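Local atomic coordinates of PDZ domain protein (Parabacteroides distasonis, PDB entry 4L8N), a protein that is of unknown function but carries N-terminal and C-terminal PDZ domains together with a DUF4136 domain and binds magnesium. Residues I34-S39 and R449-V454; N103-D108 and Y314-L319; N308-S313 and S329-A334; E355-A360 and L408-Y413; S424-C429 and I443-I448. All blocks are in the same frame, centred on the assembly; numbering follows the deposited sequence.

From the N terminus, residues 34-39 of the first PDZ domain come first, and contact 1 pairs them with 449-454 near the C terminus, a loop that encloses all the others. Next come 103-108, which contact 2 joins to 314-319. Contact 3, between 308-313 and 329-334, opens before contact 2 closes and closes after it, so the two cross, sharing strand 312-315. Contacts 4 and 5 follow in series: 355-360, in helix 354-367, meets 408-413, then 424-429 meets 443-448 where strand 429-435 begins. Contact 1 ties the N-terminal PDZ domain to the long strand 438-456; contacts 2 to 5 gather in the C-terminal PDZ-like region, with contact 5 on the same strand.

Contact 1 of 5, residues I34-S39 and R449-V454; sequences IIPYSS and RSEVTV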
# COMPACT_ATOMS: atom_id res chain seq x y z
N ILE A 34 -14.64 -1.82 26.32
CA ILE A 34 -15.31 -2.04 27.57
C ILE A 34 -14.27 -1.98 28.67
O ILE A 34 -13.18 -2.55 28.52
CB ILE A 34 -16.08 -3.39 27.50
CG1 ILE A 34 -17.48 -3.17 26.90
CG2 ILE A 34 -16.24 -4.05 28.85
CD1 ILE A 34 -17.50 -3.18 25.51
N ILE A 35 -14.57 -1.27 29.75
CA ILE A 35 -13.63 -1.15 30.85
C ILE A 35 -13.72 -2.42 31.73
O ILE A 35 -14.79 -2.76 32.21
CB ILE A 35 -13.88 0.17 31.60
CG1 ILE A 35 -13.39 1.33 30.71
CG2 ILE A 35 -13.17 0.19 32.97
CD1 ILE A 35 -14.21 2.48 30.72
N PRO A 36 -12.62 -3.16 31.91
CA PRO A 36 -12.70 -4.39 32.71
C PRO A 36 -13.11 -4.12 34.13
O PRO A 36 -12.79 -3.06 34.67
CB PRO A 36 -11.27 -4.94 32.67
CG PRO A 36 -10.65 -4.31 31.44
CD PRO A 36 -11.26 -2.96 31.36
N TYR A 37 -13.84 -5.07 34.72
CA TYR A 37 -14.29 -5.02 36.11
C TYR A 37 -15.38 -3.94 36.32
O TYR A 37 -15.76 -3.69 37.48
CB TYR A 37 -13.08 -4.83 37.06
CG TYR A 37 -12.18 -6.05 37.10
CD1 TYR A 37 -12.59 -7.23 37.72
CD2 TYR A 37 -10.91 -6.03 36.52
CE1 TYR A 37 -11.77 -8.36 37.75
CE2 TYR A 37 -10.08 -7.15 36.55
CZ TYR A 37 -10.52 -8.32 37.17
OH TYR A 37 -9.76 -9.47 37.20
N SER A 38 -15.96 -3.39 35.23
CA SER A 38 -17.02 -2.37 35.26
C SER A 38 -18.43 -2.98 35.24
O SER A 38 -18.60 -4.17 34.96
CB SER A 38 -16.86 -1.40 34.09
OG SER A 38 -17.13 -1.99 32.83
N SER A 39 -19.43 -2.15 35.51
CA SER A 39 -20.83 -2.56 35.52
C SER A 39 -21.33 -2.78 34.10
O SER A 39 -22.07 -3.72 33.88
CB SER A 39 -21.69 -1.55 36.27
OG SER A 39 -21.33 -1.49 37.64
N ARG A 449 -6.08 -9.13 39.80
CA ARG A 449 -6.84 -8.51 38.73
C ARG A 449 -5.93 -8.48 37.57
O ARG A 449 -4.83 -7.95 37.68
CB ARG A 449 -7.38 -7.12 39.10
CG ARG A 449 -8.59 -7.18 39.95
CD ARG A 449 -9.35 -5.88 39.91
NE ARG A 449 -10.65 -6.03 40.57
CZ ARG A 449 -11.59 -5.09 40.61
NH1 ARG A 449 -11.38 -3.92 40.03
NH2 ARG A 449 -12.74 -5.32 41.23
N SER A 450 -6.32 -9.17 36.51
CA SER A 450 -5.60 -9.25 35.26
C SER A 450 -6.50 -8.76 34.16
O SER A 450 -7.72 -9.01 34.19
CB SER A 450 -5.14 -10.67 35.00
OG SER A 450 -3.76 -10.66 34.69
N GLU A 451 -5.93 -7.98 33.24
CA GLU A 451 -6.68 -7.38 32.13
C GLU A 451 -5.76 -7.02 30.97
O GLU A 451 -4.62 -6.60 31.15
CB GLU A 451 -7.49 -6.12 32.58
CG GLU A 451 -6.77 -5.15 33.51
CD GLU A 451 -7.48 -3.84 33.86
OE1 GLU A 451 -7.39 -2.89 33.05
OE2 GLU A 451 -8.04 -3.75 34.98
N VAL A 452 -6.27 -7.26 29.76
CA VAL A 452 -5.69 -6.89 28.46
C VAL A 452 -6.79 -6.23 27.64
O VAL A 452 -7.85 -6.83 27.47
CB VAL A 452 -5.02 -8.04 27.66
CG1 VAL A 452 -4.34 -7.49 26.42
CG2 VAL A 452 -4.03 -8.82 28.50
N THR A 453 -6.54 -5.02 27.14
CA THR A 453 -7.42 -4.30 26.25
C THR A 453 -6.68 -4.15 24.92
O THR A 453 -5.57 -3.63 24.89
CB THR A 453 -7.83 -2.96 26.87
OG1 THR A 453 -8.69 -3.24 27.97
CG2 THR A 453 -8.53 -2.03 25.88
N VAL A 454 -7.27 -4.68 23.85
CA VAL A 454 -6.73 -4.54 22.48
C VAL A 454 -7.75 -3.70 21.77
O VAL A 454 -8.90 -4.14 21.58
CB VAL A 454 -6.39 -5.86 21.77
CG1 VAL A 454 -5.76 -5.60 20.40
CG2 VAL A 454 -5.47 -6.72 22.64
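Pro36 and Tyr37 are carried toward strand 449-454 by a type II beta turn from Ile35 to Ser38; no hydrogen bond crosses between the segments, and the CA atoms of Pro36 and Glu451 stand 6.7 Å apart. Tyr37 and Arg449 make the main contact. Their side chains slide past each other in opposite directions, with the guanidinium flat on the ring, planes only 2° apart and centres 4.1 Å apart. Arg449 starts with CG anti to its carbonyl carbon (chi1 -79°) and runs extended from CG to NE, and this lays CD over the middle of the ring face, 3.7 Å from the Tyr37 centroid. The guanidinium sits farther along, with NH1 of Arg449 3.5 Å from CB of Tyr37. This is a cation-pi stack with a CH-pi contact beside it. At the far end, OH of Tyr37 comes 3.4 Å from CA of Arg449. Glu451 takes the ring from another direction: its OE2 lies in the ring plane at the edge, 4.0 Å from CD2 of Tyr37. Pro36 sets its CG 3.8 Å from CB of Glu451, the two side chains crossing at about a right angle. OE2 of Glu451 also lies near the carboxylate of Asp108, and such like charges may raise the proton affinity of either group. The second side of the Arg449 guanidinium is covered by Tyr309. Thus the loop before helix 39-43, in the N-terminal PDZ domain, rests on strand 438-456, which itself pairs with strand 298-309; Val452 packs on Tyr216 of the second subunit.

Contact 2 of 5, residues N103-D108 and Y314-L319; sequences NAITED and YDIDKL
Ile105 and Tyr314 form an antiparallel hydrogen-bonded pair: N of Ile105 gives to O of Tyr314 at 2.7 Å, and N of Tyr314 returns a nearly straight bond (170° at the hydrogen) to O of Ile105 at 2.8 Å. One step on, N of Ile316 gives to O of Asn103 at 2.9 Å, and Ala104 with Asp315 makes the non-hydrogen-bonded pair between them. The side chain of Ile105 is worth following outward. Its CB sits 3.6 Å from O of Tyr314. CG1, anti to the carbonyl carbon (chi1 -61°), comes 3.6 Å from CA of Ile316 and nearly as close to its CB. CD1, at the tip, meets CG1 of Ile316 at 3.7 Å and lies a little farther from that residue's CD1, one branched chain crossing the other. Asn103 points its amide at Asp315 with the flat groups almost perpendicular, 88° apart, and ND2 stays 3.5 Å from OD1 of Asp315. On the face of Ile105 and Tyr314, the tyrosine ring turns its edge to O of Ile105 and CG of Glu107. The hydroxyl of Tyr314 is bonded to that of Tyr413, which also bonds Glu107. This short strand 104-105 forms an outer edge of a three-stranded antiparallel sheet with 312-315 and 322-325, and helix 107-113 follows it directly, placing Leu110 against both Ile105 and Tyr314.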
# COMPACT_ATOMS: atom_id res chain seq x y z
N ASN A 103 -11.79 12.54 45.82
CA ASN A 103 -10.46 12.47 46.47
C ASN A 103 -9.88 11.02 46.58
O ASN A 103 -8.83 10.83 47.22
CB ASN A 103 -10.56 13.10 47.87
CG ASN A 103 -11.49 12.38 48.82
OD1 ASN A 103 -12.51 11.82 48.43
ND2 ASN A 103 -11.15 12.39 50.10
N ALA A 104 -10.55 10.01 45.98
CA ALA A 104 -10.13 8.61 46.03
C ALA A 104 -9.08 8.26 44.97
O ALA A 104 -9.18 8.67 43.81
CB ALA A 104 -11.33 7.68 45.87
N ILE A 105 -8.03 7.55 45.42
CA ILE A 105 -6.96 7.01 44.59
C ILE A 105 -7.17 5.52 44.68
O ILE A 105 -7.12 4.96 45.79
CB ILE A 105 -5.52 7.49 44.95
CG1 ILE A 105 -5.36 9.03 44.83
CG2 ILE A 105 -4.45 6.78 44.10
CD1 ILE A 105 -5.63 9.69 43.39
N THR A 106 -7.49 4.89 43.55
CA THR A 106 -7.77 3.46 43.51
C THR A 106 -6.49 2.67 43.28
O THR A 106 -5.49 3.20 42.78
CB THR A 106 -8.80 3.15 42.42
OG1 THR A 106 -8.23 3.35 41.14
CG2 THR A 106 -10.07 3.94 42.56
N GLU A 107 -6.55 1.37 43.60
CA GLU A 107 -5.45 0.43 43.37
C GLU A 107 -5.17 0.30 41.87
O GLU A 107 -4.02 0.10 41.50
CB GLU A 107 -5.74 -0.93 44.01
CG GLU A 107 -5.70 -0.89 45.54
CD GLU A 107 -6.15 -2.17 46.21
OE1 GLU A 107 -7.08 -2.83 45.70
OE2 GLU A 107 -5.55 -2.51 47.25
N ASP A 108 -6.18 0.50 41.01
CA ASP A 108 -6.01 0.48 39.56
C ASP A 108 -5.11 1.67 39.13
O ASP A 108 -4.18 1.50 38.34
CB ASP A 108 -7.38 0.53 38.85
CG ASP A 108 -7.31 0.63 37.35
OD1 ASP A 108 -7.16 -0.43 36.69
OD2 ASP A 108 -7.43 1.77 36.82
N TYR A 314 -7.54 5.22 48.53
CA TYR A 314 -6.75 6.08 49.43
C TYR A 314 -7.01 7.56 49.14
O TYR A 314 -7.39 7.89 48.01
CB TYR A 314 -5.24 5.76 49.26
CG TYR A 314 -4.87 4.30 49.46
CD1 TYR A 314 -4.89 3.40 48.39
CD2 TYR A 314 -4.52 3.81 50.71
CE1 TYR A 314 -4.58 2.05 48.57
CE2 TYR A 314 -4.20 2.46 50.89
CZ TYR A 314 -4.22 1.59 49.82
OH TYR A 314 -3.89 0.27 49.99
N ASP A 315 -6.79 8.45 50.14
CA ASP A 315 -6.98 9.90 49.98
C ASP A 315 -5.82 10.49 49.19
O ASP A 315 -4.68 10.37 49.61
CB ASP A 315 -7.11 10.60 51.36
CG ASP A 315 -7.81 11.95 51.41
OD1 ASP A 315 -7.64 12.76 50.46
OD2 ASP A 315 -8.47 12.25 52.44
N ILE A 316 -6.10 11.14 48.04
CA ILE A 316 -5.11 11.78 47.15
C ILE A 316 -4.15 12.72 47.95
O ILE A 316 -2.99 12.86 47.56
CB ILE A 316 -5.82 12.52 45.97
CG1 ILE A 316 -4.82 13.01 44.89
CG2 ILE A 316 -6.80 13.62 46.45
CD1 ILE A 316 -5.44 13.56 43.55
N ASP A 317 -4.62 13.31 49.06
CA ASP A 317 -3.84 14.22 49.90
C ASP A 317 -3.24 13.43 51.09
O ASP A 317 -2.03 13.16 51.05
CB ASP A 317 -4.70 15.43 50.35
CG ASP A 317 -5.56 16.03 49.24
OD1 ASP A 317 -4.99 16.45 48.20
OD2 ASP A 317 -6.80 16.08 49.42
N LYS A 318 -4.06 12.98 52.08
CA LYS A 318 -3.58 12.15 53.19
C LYS A 318 -3.71 10.65 52.81
O LYS A 318 -4.71 10.01 53.14
CB LYS A 318 -4.32 12.47 54.50
CG LYS A 318 -3.58 11.99 55.74
CD LYS A 318 -4.38 12.19 57.02
CE LYS A 318 -3.71 11.54 58.20
NZ LYS A 318 -4.61 11.45 59.38
N LEU A 319 -2.67 10.11 52.14
CA LEU A 319 -2.61 8.74 51.60
C LEU A 319 -2.73 7.60 52.61
O LEU A 319 -3.11 6.50 52.20
CB LEU A 319 -1.32 8.53 50.79
CG LEU A 319 -1.27 9.23 49.44
CD1 LEU A 319 0.14 9.65 49.12
CD2 LEU A 319 -1.88 8.37 48.33

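Contact 3 of 5, residues N308-S313 and S329-A334; sequences NYTGIS and SPAYAA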
# COMPACT_ATOMS: atom_id res chain seq x y z
N ASN A 308 -2.33 -6.75 42.57
CA ASN A 308 -2.98 -7.33 43.76
C ASN A 308 -4.09 -6.38 44.17
O ASN A 308 -3.82 -5.19 44.45
CB ASN A 308 -1.99 -7.54 44.93
CG ASN A 308 -1.25 -8.85 44.97
OD1 ASN A 308 -1.62 -9.88 44.38
ND2 ASN A 308 -0.19 -8.85 45.74
N TYR A 309 -5.33 -6.87 44.14
CA TYR A 309 -6.53 -6.13 44.48
C TYR A 309 -7.05 -6.48 45.88
O TYR A 309 -7.27 -7.65 46.18
CB TYR A 309 -7.60 -6.41 43.43
CG TYR A 309 -8.96 -5.84 43.76
CD1 TYR A 309 -9.23 -4.48 43.60
CD2 TYR A 309 -9.99 -6.66 44.21
CE1 TYR A 309 -10.48 -3.96 43.90
CE2 TYR A 309 -11.25 -6.15 44.49
CZ TYR A 309 -11.49 -4.79 44.34
OH TYR A 309 -12.73 -4.27 44.60
N THR A 310 -7.28 -5.44 46.71
CA THR A 310 -7.85 -5.55 48.06
C THR A 310 -9.21 -4.80 48.10
O THR A 310 -10.11 -5.20 48.83
CB THR A 310 -6.90 -5.01 49.14
OG1 THR A 310 -6.87 -3.59 49.07
CG2 THR A 310 -5.49 -5.60 49.07
N GLY A 311 -9.35 -3.74 47.31
CA GLY A 311 -10.57 -2.95 47.25
C GLY A 311 -10.49 -1.62 47.97
O GLY A 311 -11.49 -0.91 48.01
N ILE A 312 -9.32 -1.28 48.54
CA ILE A 312 -9.10 -0.04 49.28
C ILE A 312 -8.82 1.11 48.31
O ILE A 312 -8.04 0.97 47.36
CB ILE A 312 -7.94 -0.18 50.34
CG1 ILE A 312 -8.23 -1.27 51.39
CG2 ILE A 312 -7.62 1.15 51.05
CD1 ILE A 312 -6.95 -1.92 52.02
N SER A 313 -9.45 2.26 48.58
CA SER A 313 -9.24 3.53 47.91
C SER A 313 -8.57 4.48 48.95
O SER A 313 -8.93 4.45 50.12
CB SER A 313 -10.54 4.07 47.36
OG SER A 313 -10.96 3.26 46.27
N SER A 329 -15.03 -7.14 48.15
CA SER A 329 -13.59 -7.13 48.01
C SER A 329 -12.89 -7.83 49.14
O SER A 329 -13.46 -7.89 50.23
CB SER A 329 -13.12 -5.69 47.95
OG SER A 329 -13.32 -5.02 49.18
N PRO A 330 -11.62 -8.27 48.94
CA PRO A 330 -10.88 -8.90 50.05
C PRO A 330 -10.78 -7.99 51.28
O PRO A 330 -10.90 -8.52 52.39
CB PRO A 330 -9.50 -9.19 49.43
CG PRO A 330 -9.72 -9.26 47.99
CD PRO A 330 -10.81 -8.27 47.70
N ALA A 331 -10.62 -6.65 51.11
CA ALA A 331 -10.50 -5.71 52.24
C ALA A 331 -11.80 -5.57 52.99
O ALA A 331 -11.76 -5.41 54.22
CB ALA A 331 -10.02 -4.34 51.78
N TYR A 332 -12.95 -5.66 52.28
CA TYR A 332 -14.28 -5.61 52.90
C TYR A 332 -14.49 -6.88 53.75
O TYR A 332 -14.90 -6.77 54.91
CB TYR A 332 -15.42 -5.45 51.86
CG TYR A 332 -16.78 -5.47 52.52
CD1 TYR A 332 -17.32 -4.31 53.07
CD2 TYR A 332 -17.47 -6.67 52.72
CE1 TYR A 332 -18.54 -4.33 53.74
CE2 TYR A 332 -18.67 -6.71 53.42
CZ TYR A 332 -19.21 -5.53 53.92
OH TYR A 332 -20.40 -5.58 54.60
N ALA A 333 -14.22 -8.06 53.16
CA ALA A 333 -14.32 -9.37 53.79
C ALA A 333 -13.40 -9.48 55.01
O ALA A 333 -13.76 -10.17 55.97
CB ALA A 333 -13.99 -10.46 52.79
N ALA A 334 -12.24 -8.78 54.97
CA ALA A 334 -11.25 -8.72 56.06
C ALA A 334 -11.70 -7.77 57.17
O ALA A 334 -11.15 -7.81 58.27
CB ALA A 334 -9.90 -8.28 55.52
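Tyr309 places CG anti to its backbone N (chi1 172°), the start of the path that takes its ring to Ser329 and Pro330, while Ile312 has CG1 anti to its carbonyl carbon (chi1 -60°), where that atom meets CB of Ala331 at 3.6 Å. Between them O of Thr310 takes the N-H of Ala331 at 2.7 Å, in the carbonyl plane and on a lone pair. The ring of Tyr309 crosses Pro330 at about a right angle, CE2 of Tyr309 being 3.9 Å from CD of Pro330, and its OH reaches CB of Ser329 at 3.7 Å. That hydroxyl is hydrogen-bonded to OD2 of Asp326, and the ring makes a cation-pi contact with Arg449. Ser329 is the N-cap of helix 330-333, its OG accepting from N of Tyr332 at 3.2 Å, and OG also hydrogen-bonds O of Asp326. Sequence and topology are consistent with a PDZ fold, in which the loop before the second strand, here Thr310 and Gly311, meets the start of a short helix. Gly311 adopts backbone angles that would press a CB against the preceding carbonyl O and into CB of Ser329. An alanine in place of Tyr309 removes the ring and hydroxyl, and would probably open a gap beside Pro330 and Ser329 and leave OD2 of Asp326 without this mate. Thr310 OG1 is bonded to Glu107, whose other carboxylate oxygen takes the N-H of Gly311.

Contact 4 of 5, residues E355-A360 and L408-Y413; sequences EEFSSA and LPAFSY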
# COMPACT_ATOMS: atom_id res chain seq x y z
N GLU A 355 4.80 13.58 47.58
CA GLU A 355 6.13 13.89 47.05
C GLU A 355 7.20 13.04 47.71
O GLU A 355 8.19 12.71 47.05
CB GLU A 355 6.48 15.38 47.13
CG GLU A 355 6.34 16.09 45.78
CD GLU A 355 7.01 15.42 44.59
OE1 GLU A 355 8.24 15.17 44.66
OE2 GLU A 355 6.31 15.13 43.59
N GLU A 356 7.00 12.64 48.99
CA GLU A 356 7.90 11.73 49.71
C GLU A 356 7.94 10.37 48.98
O GLU A 356 9.01 9.80 48.81
CB GLU A 356 7.43 11.53 51.16
CG GLU A 356 7.82 12.64 52.12
CD GLU A 356 7.57 12.25 53.57
OE1 GLU A 356 8.45 11.58 54.17
OE2 GLU A 356 6.48 12.58 54.09
N PHE A 357 6.75 9.89 48.53
CA PHE A 357 6.54 8.62 47.83
C PHE A 357 7.06 8.71 46.41
O PHE A 357 7.76 7.80 45.97
CB PHE A 357 5.04 8.22 47.84
CG PHE A 357 4.53 7.50 49.07
CD1 PHE A 357 5.10 6.30 49.49
CD2 PHE A 357 3.43 7.98 49.77
CE1 PHE A 357 4.61 5.61 50.61
CE2 PHE A 357 2.94 7.29 50.89
CZ PHE A 357 3.53 6.11 51.30
N SER A 358 6.71 9.80 45.70
CA SER A 358 7.12 10.06 44.32
C SER A 358 8.65 10.09 44.19
O SER A 358 9.19 9.39 43.33
CB SER A 358 6.51 11.36 43.82
OG SER A 358 6.63 11.45 42.41
N SER A 359 9.35 10.86 45.06
CA SER A 359 10.81 10.98 45.06
C SER A 359 11.50 9.64 45.38
O SER A 359 12.44 9.26 44.67
CB SER A 359 11.26 12.04 46.07
OG SER A 359 10.66 13.29 45.76
N ALA A 360 11.03 8.95 46.45
CA ALA A 360 11.54 7.65 46.90
C ALA A 360 11.46 6.59 45.79
O ALA A 360 12.39 5.79 45.65
CB ALA A 360 10.76 7.21 48.13
N LEU A 408 10.53 3.93 50.16
CA LEU A 408 9.13 3.93 50.64
C LEU A 408 8.28 2.94 49.79
O LEU A 408 7.51 3.34 48.91
CB LEU A 408 8.53 5.36 50.66
CG LEU A 408 9.33 6.45 51.43
CD1 LEU A 408 8.66 7.78 51.31
CD2 LEU A 408 9.56 6.09 52.90
N PRO A 409 8.50 1.62 50.03
CA PRO A 409 7.85 0.60 49.20
C PRO A 409 6.48 0.12 49.69
O PRO A 409 6.09 -1.01 49.39
CB PRO A 409 8.86 -0.56 49.25
CG PRO A 409 10.01 -0.09 50.17
CD PRO A 409 9.42 0.98 50.99
N ALA A 410 5.73 0.96 50.43
CA ALA A 410 4.42 0.60 50.97
C ALA A 410 3.45 0.10 49.90
O ALA A 410 2.77 -0.91 50.12
CB ALA A 410 3.82 1.79 51.69
N PHE A 411 3.43 0.76 48.72
CA PHE A 411 2.52 0.39 47.65
C PHE A 411 3.04 -0.78 46.81
O PHE A 411 2.29 -1.29 45.97
CB PHE A 411 2.20 1.60 46.77
CG PHE A 411 1.38 2.67 47.46
CD1 PHE A 411 0.03 2.48 47.73
CD2 PHE A 411 1.96 3.89 47.80
CE1 PHE A 411 -0.72 3.48 48.36
CE2 PHE A 411 1.20 4.90 48.42
CZ PHE A 411 -0.14 4.68 48.69
N SER A 412 4.25 -1.28 47.07
CA SER A 412 4.80 -2.42 46.32
C SER A 412 3.96 -3.72 46.50
O SER A 412 4.14 -4.67 45.75
CB SER A 412 6.27 -2.69 46.68
OG SER A 412 6.39 -3.21 48.00
N TYR A 413 3.03 -3.74 47.48
CA TYR A 413 2.11 -4.84 47.77
C TYR A 413 1.24 -5.14 46.52
O TYR A 413 0.81 -6.27 46.31
CB TYR A 413 1.22 -4.52 49.01
CG TYR A 413 0.00 -3.65 48.74
CD1 TYR A 413 -1.21 -4.22 48.37
CD2 TYR A 413 0.06 -2.26 48.87
CE1 TYR A 413 -2.33 -3.43 48.09
CE2 TYR A 413 -1.05 -1.46 48.60
CZ TYR A 413 -2.25 -2.05 48.22
OH TYR A 413 -3.35 -1.27 47.98
O HOH W 1 7.23 5.15 46.82
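Phe357 and Phe411 make the dense part of this contact, with no direct hydrogen bond between the segments. The two side chains cross at about a right angle in an edge-to-face pair, centroids 5.1 Å apart and planes at 60°. CE2 of Phe411 stands over the centre of the Phe357 ring, 3.8 Å above its plane. Leu408 approaches the same ring with CB, 3.7 Å from CD1 of Phe357, and its O lies in the ring plane at the edge. CB of Ala410 lies 4.0 Å from CE1 of Phe357. Leu408 then turns its CG anti to the carbonyl carbon (chi1 -53°), CG resting 3.7 Å from CB of Ala360, and CD1 of Leu408 comes 3.2 Å from O of Glu356. In topology, helix 354-367 matches the helix that in PDZ domains borders the peptide groove along with the second strand, here probably 312-315. Phe411 stands between the two, since its ring also meets Tyr314 edge-to-face. A bound methylpentanediol about 4 Å from the side chain of Phe357, probably from the crystallisation liquor, is consistent with a pocket here. An alanine in place of Phe357 would probably open a gap under Phe411 and Leu408 and leave the Phe411 ring freer to turn. The looser side is the exposed side chain of Glu356, of which CB alone approaches CD1 of Leu408 while the carboxylate turns to N of Ser353. Elsewhere a water links the segments, hydrogen-bonded to O of Phe357 and O of Leu408, each at 2.8 Å.

Contact 5 of 5, residues S424-C429 and I443-I448; sequences SGNNAC and IIRPTI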
# COMPACT_ATOMS: atom_id res chain seq x y z
N SER A 424 9.45 -14.35 49.02
CA SER A 424 8.70 -15.28 49.89
C SER A 424 7.47 -15.86 49.16
O SER A 424 6.85 -15.16 48.33
CB SER A 424 8.30 -14.60 51.19
OG SER A 424 7.15 -13.77 51.07
N GLY A 425 7.14 -17.12 49.42
CA GLY A 425 6.01 -17.80 48.77
C GLY A 425 4.66 -17.51 49.41
O GLY A 425 3.82 -18.41 49.56
N ASN A 426 4.44 -16.23 49.78
CA ASN A 426 3.24 -15.81 50.45
C ASN A 426 2.75 -14.47 49.93
O ASN A 426 3.30 -13.41 50.29
CB ASN A 426 3.48 -15.76 51.96
CG ASN A 426 2.28 -15.37 52.76
OD1 ASN A 426 1.17 -15.91 52.56
ND2 ASN A 426 2.47 -14.43 53.68
N ASN A 427 1.68 -14.53 49.12
CA ASN A 427 1.04 -13.36 48.52
C ASN A 427 0.11 -12.64 49.53
O ASN A 427 -0.31 -11.53 49.26
CB ASN A 427 0.28 -13.75 47.25
CG ASN A 427 -0.09 -12.58 46.36
OD1 ASN A 427 0.70 -11.66 46.13
ND2 ASN A 427 -1.32 -12.58 45.85
N ALA A 428 -0.13 -13.21 50.71
CA ALA A 428 -0.96 -12.58 51.74
C ALA A 428 -0.23 -11.38 52.39
O ALA A 428 0.92 -11.51 52.83
CB ALA A 428 -1.35 -13.60 52.79
N CYS A 429 -0.89 -10.22 52.40
CA CYS A 429 -0.33 -8.95 52.89
C CYS A 429 -0.90 -8.61 54.24
O CYS A 429 -2.09 -8.82 54.49
CB CYS A 429 -0.57 -7.83 51.88
SG CYS A 429 -0.20 -8.28 50.16
N ILE A 443 -4.84 -9.81 57.90
CA ILE A 443 -4.08 -10.38 56.79
C ILE A 443 -5.02 -10.44 55.61
O ILE A 443 -6.06 -11.11 55.68
CB ILE A 443 -3.44 -11.75 57.10
CG1 ILE A 443 -2.84 -11.87 58.52
CG2 ILE A 443 -2.47 -12.15 56.01
CD1 ILE A 443 -1.85 -10.77 59.01
N ILE A 444 -4.68 -9.70 54.54
CA ILE A 444 -5.54 -9.66 53.37
C ILE A 444 -4.90 -10.46 52.27
O ILE A 444 -3.81 -10.10 51.81
CB ILE A 444 -5.86 -8.20 52.93
CG1 ILE A 444 -6.55 -7.40 54.07
CG2 ILE A 444 -6.71 -8.20 51.66
CD1 ILE A 444 -6.90 -5.92 53.77
N ARG A 445 -5.53 -11.56 51.85
CA ARG A 445 -5.03 -12.26 50.69
C ARG A 445 -5.70 -11.60 49.50
O ARG A 445 -6.93 -11.65 49.38
CB ARG A 445 -5.23 -13.77 50.70
CG ARG A 445 -4.47 -14.38 49.53
CD ARG A 445 -4.54 -15.87 49.45
NE ARG A 445 -3.55 -16.52 50.29
CZ ARG A 445 -2.34 -16.89 49.90
NH1 ARG A 445 -1.95 -16.66 48.66
NH2 ARG A 445 -1.53 -17.49 50.74
N PRO A 446 -4.94 -10.90 48.64
CA PRO A 446 -5.58 -10.21 47.53
C PRO A 446 -5.97 -11.17 46.43
O PRO A 446 -5.52 -12.33 46.38
CB PRO A 446 -4.49 -9.24 47.05
CG PRO A 446 -3.38 -9.32 48.04
CD PRO A 446 -3.48 -10.68 48.61
N THR A 447 -6.81 -10.66 45.54
CA THR A 447 -7.20 -11.35 44.32
C THR A 447 -6.38 -10.70 43.24
O THR A 447 -5.99 -9.54 43.37
CB THR A 447 -8.70 -11.31 44.10
OG1 THR A 447 -9.18 -9.97 44.21
CG2 THR A 447 -9.44 -12.24 45.05
N ILE A 448 -6.09 -11.44 42.20
CA ILE A 448 -5.24 -10.92 41.15
C ILE A 448 -6.14 -10.44 40.02
O ILE A 448 -6.92 -11.20 39.43
CB ILE A 448 -4.17 -11.98 40.75
CG1 ILE A 448 -3.17 -12.21 41.93
CG2 ILE A 448 -3.44 -11.58 39.48
CD1 ILE A 448 -2.08 -13.25 41.73
O HOH W 2 0.72 -17.92 48.13
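Cys429 and Ile444 face each other as an antiparallel hydrogen-bonded pair, and each satisfies the other's backbone. N of Ile444 gives to O of Cys429 at 2.7 Å, nearly along the C=O axis. The return bond, N of Cys429 to O of Ile444 at 3.0 Å, comes in 38° above the carbonyl plane. Beyond this pair the polar groups look elsewhere. CD of Pro446 comes 3.3 Å from O of Asn427, while the OD1 of Asn427 accepts from ND2 of Asn308. O of Asn426 takes the amide of Asn422. Arg445, bent at chi3 (-84°), folds back over the loop: its NH1 gives to a water at 3.0 Å, and that water also bonds O of Gly425 weakly. OD1 of Asn426 stays 3.6 Å from NH2 of Arg445, their flat groups turned well apart. Apolar contacts fill in: CB of Ala428 meets CG2 of Ile443 at 3.7 Å, and SG of Cys429 sits 4.0 Å from CG of Pro446. The pairing belongs to a beta hairpin, strands 429-435 and 438-456, here at its open end, where the loop peels away as strand 438-456 breaks around Arg445 and Pro446.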